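Local coordinates for type-2Aa cytolytic delta-endotoxin (Bacillus thuringiensis serovar kyushuensis, PDB 1CBY), which kills the larvae of dipteran insects such as mosquitoes by forming pores in the epithelial cell membrane of the midgut, at residues 88-94 / 221-225; 111-115 / 135-140; 40-44 / 152-156. Residues are numbered along the deposited sequence.

Interaction 1: residues 88-94 / 221-225; sequences PNSAIVK and TLVQA
Two antiparallel strands, 90-94 and 221-225, run with axes 4.5 Å apart at 157°. They join strands 90-102 and 210-225 at the surface end of the toxin's mixed sheet. Asn89 has left-handed backbone angles (58/52) and leads into the first strand. Ser90 faces Gln224 and Ile92 faces Leu222 in non-hydrogen-bonded pairs, with CA-CA distances of 3.8 and 4.4 Å. Between them Ala91 and Val223 form a hydrogen-bonded pair: Val223 N to Ala91 O is 2.9 Å; the return bond, Ala91 N to Val223 O, 2.8 Å, is less certain. Ala225 N reaches Asn89 O at 2.9 Å. At the other end Val93 turns helical (-71/-59). Val93 N bonds Thr221 O at 2.7 Å and Thr221 N bonds Lys94 O at 2.8 Å, consistent with a classic beta bulge.

On one face Leu222 (chi1 t) fits between Ser90 and Ile92: its CD2 is 3.8 Å from Ser90 CB and its CD1 4.1 Å from Ile92 CG1. On the other, Val223 spans Ala91 and Val93, with its CG1 3.7 Å from Val93 CG2. Gln224 is extended (t, t), and its NE2 bonds Pro88 O at 2.9 Å.

Strand 183-195 flanks 221-225 on its other edge. Helices 54-63 and 77-84 pack on Leu222 through Leu60 and Ala84.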
# COMPACT_ATOMS: atom_id res chain seq x y z
N PRO A 88 -5.85 2.92 27.70
CA PRO A 88 -6.31 1.90 28.65
C PRO A 88 -5.98 0.47 28.23
O PRO A 88 -6.06 0.13 27.05
CB PRO A 88 -7.82 2.14 28.69
CG PRO A 88 -8.11 2.67 27.32
CD PRO A 88 -6.98 3.64 27.10
N ASN A 89 -5.62 -0.35 29.22
CA ASN A 89 -5.30 -1.77 29.03
C ASN A 89 -4.16 -2.04 28.05
O ASN A 89 -4.29 -2.88 27.16
CB ASN A 89 -6.54 -2.56 28.60
CG ASN A 89 -7.76 -2.22 29.45
OD1 ASN A 89 -7.66 -2.05 30.66
ND2 ASN A 89 -8.91 -2.09 28.80
N SER A 90 -3.04 -1.37 28.26
CA SER A 90 -1.89 -1.52 27.38
C SER A 90 -0.59 -1.43 28.17
O SER A 90 -0.61 -1.24 29.39
CB SER A 90 -1.92 -0.43 26.30
OG SER A 90 -2.02 0.87 26.87
N ALA A 91 0.53 -1.58 27.48
CA ALA A 91 1.85 -1.50 28.10
C ALA A 91 2.89 -1.16 27.04
O ALA A 91 2.84 -1.67 25.92
CB ALA A 91 2.19 -2.83 28.76
N ILE A 92 3.82 -0.27 27.39
CA ILE A 92 4.88 0.15 26.49
C ILE A 92 6.01 -0.87 26.52
O ILE A 92 6.70 -1.01 27.54
CB ILE A 92 5.44 1.53 26.87
CG1 ILE A 92 4.32 2.57 26.83
CG2 ILE A 92 6.56 1.93 25.94
CD1 ILE A 92 4.76 3.95 27.23
N VAL A 93 6.18 -1.59 25.42
CA VAL A 93 7.21 -2.62 25.31
C VAL A 93 8.63 -2.07 25.23
O VAL A 93 9.46 -2.39 26.08
CB VAL A 93 6.95 -3.53 24.09
CG1 VAL A 93 8.10 -4.48 23.87
CG2 VAL A 93 5.67 -4.31 24.30
N LYS A 94 8.91 -1.25 24.23
CA LYS A 94 10.25 -0.70 24.05
C LYS A 94 10.13 0.64 23.34
O LYS A 94 9.21 0.84 22.54
CB LYS A 94 11.06 -1.68 23.19
CG LYS A 94 12.58 -1.63 23.37
CD LYS A 94 13.24 -0.62 22.44
CE LYS A 94 14.76 -0.63 22.62
NZ LYS A 94 15.45 0.30 21.68
N THR A 221 6.88 0.82 20.92
CA THR A 221 5.93 -0.26 20.68
C THR A 221 5.02 -0.38 21.88
O THR A 221 5.49 -0.47 23.02
CB THR A 221 6.65 -1.59 20.43
OG1 THR A 221 7.69 -1.40 19.47
CG2 THR A 221 5.66 -2.62 19.91
N LEU A 222 3.73 -0.37 21.62
CA LEU A 222 2.73 -0.47 22.68
C LEU A 222 1.81 -1.65 22.41
O LEU A 222 1.39 -1.87 21.27
CB LEU A 222 1.92 0.82 22.73
CG LEU A 222 0.77 0.87 23.74
CD1 LEU A 222 0.91 2.11 24.61
CD2 LEU A 222 -0.56 0.85 23.02
N VAL A 223 1.56 -2.46 23.43
CA VAL A 223 0.66 -3.59 23.28
C VAL A 223 -0.59 -3.29 24.10
O VAL A 223 -0.50 -2.73 25.19
CB VAL A 223 1.29 -4.93 23.75
CG1 VAL A 223 2.46 -5.31 22.85
CG2 VAL A 223 1.73 -4.84 25.21
N GLN A 224 -1.75 -3.59 23.54
CA GLN A 224 -3.02 -3.37 24.21
C GLN A 224 -3.86 -4.64 24.12
O GLN A 224 -3.86 -5.31 23.09
CB GLN A 224 -3.78 -2.22 23.57
CG GLN A 224 -5.16 -2.00 24.16
CD GLN A 224 -5.94 -0.94 23.42
OE1 GLN A 224 -6.10 -1.02 22.20
NE2 GLN A 224 -6.43 0.05 24.15
N ALA A 225 -4.57 -4.96 25.20
CA ALA A 225 -5.40 -6.15 25.24
C ALA A 225 -6.36 -6.15 24.06
O ALA A 225 -6.94 -5.11 23.73
CB ALA A 225 -6.17 -6.21 26.54

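Interaction 2: residues 111-115 / 135-140; sequences VEQLK and VEATIK
Helices 111-115 and 135-140 cross at 126° with axes 9.7 Å apart. They belong to consecutive helices joined by a short connection, which cross obliquely and run roughly antiparallel. Both backbones are regular alpha helix. The register sets Val111 near Ile139 (CA-CA 6.1 Å) and Lys115 near Glu136 (CA-CA 6.4 Å).

Val111 takes rotamer t, which sends its CG1 into a hollow on the second helix. There CG1 lies 3.8 Å from Glu136 CG, 3.8 Å from Ile139 CG2 and 4.0 Å from Lys140 CG. Ile139 is m, m. Its CG2 meets both Val111 and, at 3.8 Å, CD1 of Leu114 (m, t). These three apolar side chains are buried and form the centre of the contact.

Lys115 is fully extended, t at all four chi angles. Its stem passes Val135, Lys115 CG to Val135 CG1 4.4 Å, and brings NZ within 3.5 Å of Glu136 CB. Glu136 (t, t) makes a long salt bridge, OE2 to Lys115 NZ 3.7 Å. The same NZ also has a weak hydrogen bond to Trp132 O. Lys140 (m, then t throughout) gives its NZ to Asp147 and Thr148 of the second subunit.

Ile118 of helix 107-122 continues the packing against Val135 and Ile139. Phe191 of strand 183-195 touches Leu114 and Ile139, while Thr138 packs on strand 165-175.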
# COMPACT_ATOMS: atom_id res chain seq x y z
N VAL A 111 18.32 0.27 4.46
CA VAL A 111 17.03 -0.35 4.72
C VAL A 111 17.16 -1.57 5.64
O VAL A 111 16.32 -1.80 6.51
CB VAL A 111 16.34 -0.76 3.40
CG1 VAL A 111 15.06 -1.52 3.67
CG2 VAL A 111 16.05 0.48 2.58
N GLU A 112 18.23 -2.34 5.44
CA GLU A 112 18.50 -3.53 6.24
C GLU A 112 18.76 -3.17 7.69
O GLU A 112 18.23 -3.82 8.60
CB GLU A 112 19.69 -4.30 5.67
CG GLU A 112 19.42 -4.94 4.32
CD GLU A 112 20.64 -5.63 3.74
OE1 GLU A 112 21.78 -5.17 4.01
OE2 GLU A 112 20.47 -6.62 3.01
N GLN A 113 19.57 -2.15 7.93
CA GLN A 113 19.87 -1.72 9.29
C GLN A 113 18.57 -1.34 10.00
O GLN A 113 18.27 -1.85 11.08
CB GLN A 113 20.81 -0.52 9.29
CG GLN A 113 22.08 -0.72 10.10
CD GLN A 113 21.84 -1.02 11.58
OE1 GLN A 113 21.95 -0.14 12.43
NE2 GLN A 113 21.54 -2.27 11.88
N LEU A 114 17.80 -0.46 9.37
CA LEU A 114 16.54 0.02 9.94
C LEU A 114 15.54 -1.11 10.19
O LEU A 114 14.86 -1.12 11.22
CB LEU A 114 15.92 1.09 9.04
CG LEU A 114 16.80 2.31 8.74
CD1 LEU A 114 16.08 3.22 7.77
CD2 LEU A 114 17.15 3.06 10.01
N LYS A 115 15.48 -2.07 9.27
CA LYS A 115 14.57 -3.21 9.41
C LYS A 115 14.96 -4.04 10.64
O LYS A 115 14.10 -4.57 11.35
CB LYS A 115 14.62 -4.07 8.15
CG LYS A 115 13.68 -5.26 8.17
CD LYS A 115 13.83 -6.10 6.91
CE LYS A 115 12.63 -7.02 6.72
NZ LYS A 115 12.66 -7.67 5.38
N VAL A 135 7.01 -4.38 5.97
CA VAL A 135 7.95 -3.56 6.73
C VAL A 135 9.10 -3.08 5.85
O VAL A 135 9.43 -1.89 5.86
CB VAL A 135 8.53 -4.33 7.93
CG1 VAL A 135 9.67 -3.56 8.55
CG2 VAL A 135 7.44 -4.57 8.96
N GLU A 136 9.69 -3.98 5.08
CA GLU A 136 10.81 -3.61 4.22
C GLU A 136 10.37 -2.66 3.11
O GLU A 136 11.04 -1.66 2.84
CB GLU A 136 11.46 -4.86 3.62
CG GLU A 136 12.85 -4.60 3.07
CD GLU A 136 13.47 -5.83 2.45
OE1 GLU A 136 12.74 -6.55 1.73
OE2 GLU A 136 14.67 -6.07 2.66
N ALA A 137 9.24 -2.97 2.47
CA ALA A 137 8.71 -2.14 1.40
C ALA A 137 8.48 -0.71 1.93
O ALA A 137 8.89 0.26 1.30
CB ALA A 137 7.43 -2.72 0.88
N THR A 138 7.85 -0.60 3.10
CA THR A 138 7.58 0.68 3.73
C THR A 138 8.89 1.44 4.01
O THR A 138 8.98 2.64 3.73
CB THR A 138 6.79 0.48 5.04
OG1 THR A 138 5.48 -0.00 4.75
CG2 THR A 138 6.68 1.78 5.81
N ILE A 139 9.90 0.74 4.52
CA ILE A 139 11.18 1.38 4.82
C ILE A 139 11.81 1.91 3.54
O ILE A 139 12.26 3.05 3.49
CB ILE A 139 12.15 0.42 5.54
CG1 ILE A 139 11.53 -0.05 6.85
CG2 ILE A 139 13.46 1.14 5.88
CD1 ILE A 139 11.05 1.08 7.74
N LYS A 140 11.78 1.10 2.48
CA LYS A 140 12.33 1.51 1.20
C LYS A 140 11.62 2.78 0.71
O LYS A 140 12.24 3.69 0.17
CB LYS A 140 12.15 0.41 0.15
CG LYS A 140 13.02 -0.82 0.35
CD LYS A 140 12.78 -1.80 -0.79
CE LYS A 140 13.67 -3.02 -0.70
NZ LYS A 140 13.36 -3.96 -1.82

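Interaction 3: residues 40-44 / 152-156; sequences LDNFN and EAWIF
This is a buried loop-to-turn contact, placed where the loop ahead of strand 44-48 meets the turn ahead of strand 155-158. Asp41 makes an Asx turn: its OD1 accepts from Phe43 N at 3.0 Å, and it also has Gln65 as a partner. Residues 152-155 form a type I beta turn, closed weakly by Ile155 N to Glu152 O at 3.4 Å.

The nearest CA pair is Asn42 and Trp154, at 4.5 Å. Asn42 (chi1 m) reaches across, and its ND2 bonds Ala153 O at 3.2 Å. Asn42 O takes a CA-H...O contact from Trp154 CA at 3.6 Å and a hydrogen bond from Asn170 ND2. The CB of Ala153 lies 3.3 Å from Asp41 O. Trp154 has chi1 p and chi2 83°, which turns one face of the indole to Asn44. Asn44 CB makes a CH-pi contact 4.0 Å from the centroid of the five-membered ring, over that face. Trp154 NE1 bonds Gln149.

The second subunit adds a salt bridge from Lys29 to Asp41, and its His30 ring meets Trp154. Asn44 pairs in a parallel ladder with a strand of that subunit, so the sheet runs on across the protoxin dimer interface. Within the chain, Asn44 and Trp154 both bond the backbone of Asn170, on strand 165-175.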
# COMPACT_ATOMS: atom_id res chain seq x y z
N LEU A 40 -7.60 14.97 10.90
CA LEU A 40 -6.28 15.05 10.29
C LEU A 40 -5.52 13.73 10.42
O LEU A 40 -5.59 13.07 11.45
CB LEU A 40 -5.49 16.20 10.91
CG LEU A 40 -6.15 17.59 10.80
CD1 LEU A 40 -5.26 18.66 11.42
CD2 LEU A 40 -6.42 17.93 9.35
N ASP A 41 -4.81 13.36 9.36
CA ASP A 41 -4.03 12.12 9.34
C ASP A 41 -2.67 12.35 8.67
O ASP A 41 -2.59 12.50 7.46
CB ASP A 41 -4.80 11.03 8.58
CG ASP A 41 -4.23 9.63 8.80
OD1 ASP A 41 -3.02 9.49 9.09
OD2 ASP A 41 -5.00 8.66 8.67
N ASN A 42 -1.61 12.34 9.47
CA ASN A 42 -0.27 12.55 8.94
C ASN A 42 0.59 11.30 9.11
O ASN A 42 1.81 11.38 9.30
CB ASN A 42 0.38 13.75 9.63
CG ASN A 42 -0.38 15.04 9.39
OD1 ASN A 42 -1.07 15.54 10.28
ND2 ASN A 42 -0.28 15.56 8.18
N PHE A 43 -0.04 10.13 9.00
CA PHE A 43 0.64 8.85 9.16
C PHE A 43 0.44 7.96 7.95
O PHE A 43 -0.65 7.91 7.38
CB PHE A 43 0.08 8.10 10.38
CG PHE A 43 0.83 8.34 11.65
CD1 PHE A 43 2.17 7.99 11.76
CD2 PHE A 43 0.20 8.92 12.74
CE1 PHE A 43 2.87 8.21 12.95
CE2 PHE A 43 0.89 9.15 13.93
CZ PHE A 43 2.23 8.79 14.04
N ASN A 44 1.52 7.31 7.52
CA ASN A 44 1.45 6.34 6.43
C ASN A 44 1.15 5.08 7.25
O ASN A 44 1.99 4.58 8.00
CB ASN A 44 2.80 6.22 5.72
CG ASN A 44 2.69 5.54 4.36
OD1 ASN A 44 3.65 5.52 3.59
ND2 ASN A 44 1.52 4.98 4.04
N GLU A 152 1.88 14.49 -0.01
CA GLU A 152 1.16 13.57 0.87
C GLU A 152 1.41 14.04 2.29
O GLU A 152 2.49 14.52 2.61
CB GLU A 152 1.68 12.14 0.68
CG GLU A 152 1.55 11.59 -0.74
CD GLU A 152 0.11 11.31 -1.16
OE1 GLU A 152 -0.83 11.51 -0.36
OE2 GLU A 152 -0.09 10.86 -2.31
N ALA A 153 0.43 13.84 3.17
CA ALA A 153 0.53 14.29 4.56
C ALA A 153 1.61 13.68 5.44
O ALA A 153 2.05 14.31 6.40
CB ALA A 153 -0.82 14.16 5.24
N TRP A 154 2.03 12.45 5.14
CA TRP A 154 3.04 11.79 5.96
C TRP A 154 4.47 12.27 5.75
O TRP A 154 5.37 11.86 6.48
CB TRP A 154 2.96 10.26 5.81
CG TRP A 154 3.18 9.75 4.42
CD1 TRP A 154 4.37 9.53 3.81
CD2 TRP A 154 2.17 9.40 3.47
NE1 TRP A 154 4.17 9.05 2.54
CE2 TRP A 154 2.82 8.96 2.30
CE3 TRP A 154 0.77 9.40 3.50
CZ2 TRP A 154 2.13 8.53 1.17
CZ3 TRP A 154 0.08 8.97 2.38
CH2 TRP A 154 0.76 8.54 1.23
N ILE A 155 4.68 13.15 4.77
CA ILE A 155 6.01 13.68 4.53
C ILE A 155 6.05 15.20 4.54
O ILE A 155 5.29 15.86 3.83
CB ILE A 155 6.63 13.12 3.22
CG1 ILE A 155 8.02 13.72 3.00
CG2 ILE A 155 5.70 13.37 2.03
CD1 ILE A 155 8.80 13.07 1.89
N PHE A 156 6.93 15.76 5.37
CA PHE A 156 7.08 17.20 5.50
C PHE A 156 8.53 17.60 5.24
O PHE A 156 9.42 17.28 6.03
CB PHE A 156 6.69 17.64 6.92
CG PHE A 156 6.85 19.12 7.16
CD1 PHE A 156 6.02 20.04 6.53
CD2 PHE A 156 7.82 19.59 8.04
CE1 PHE A 156 6.15 21.40 6.77
CE2 PHE A 156 7.97 20.95 8.28
CZ PHE A 156 7.13 21.86 7.65

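How the interactions relate
Interaction 1 is a surface contact, its centre about 17 Å from the centre of the chain. Interactions 2 and 3 are buried, their centres each about 11 Å from it. Interactions 1 and 3 reach the same sheet but sit about 24 Å apart between centres. The first is a backbone ladder between two strands. The third joins a loop to a turn through one side-chain hydrogen bond and a CH-pi contact. Interaction 2 instead joins two helices, mainly by apolar packing with one long salt bridge. Helix 129-141 and strand 155-158 are consecutive, and the nearest atoms of interactions 2 and 3 are about 5 Å apart. Both meet the second subunit of the protoxin dimer, whereas interaction 1 does not.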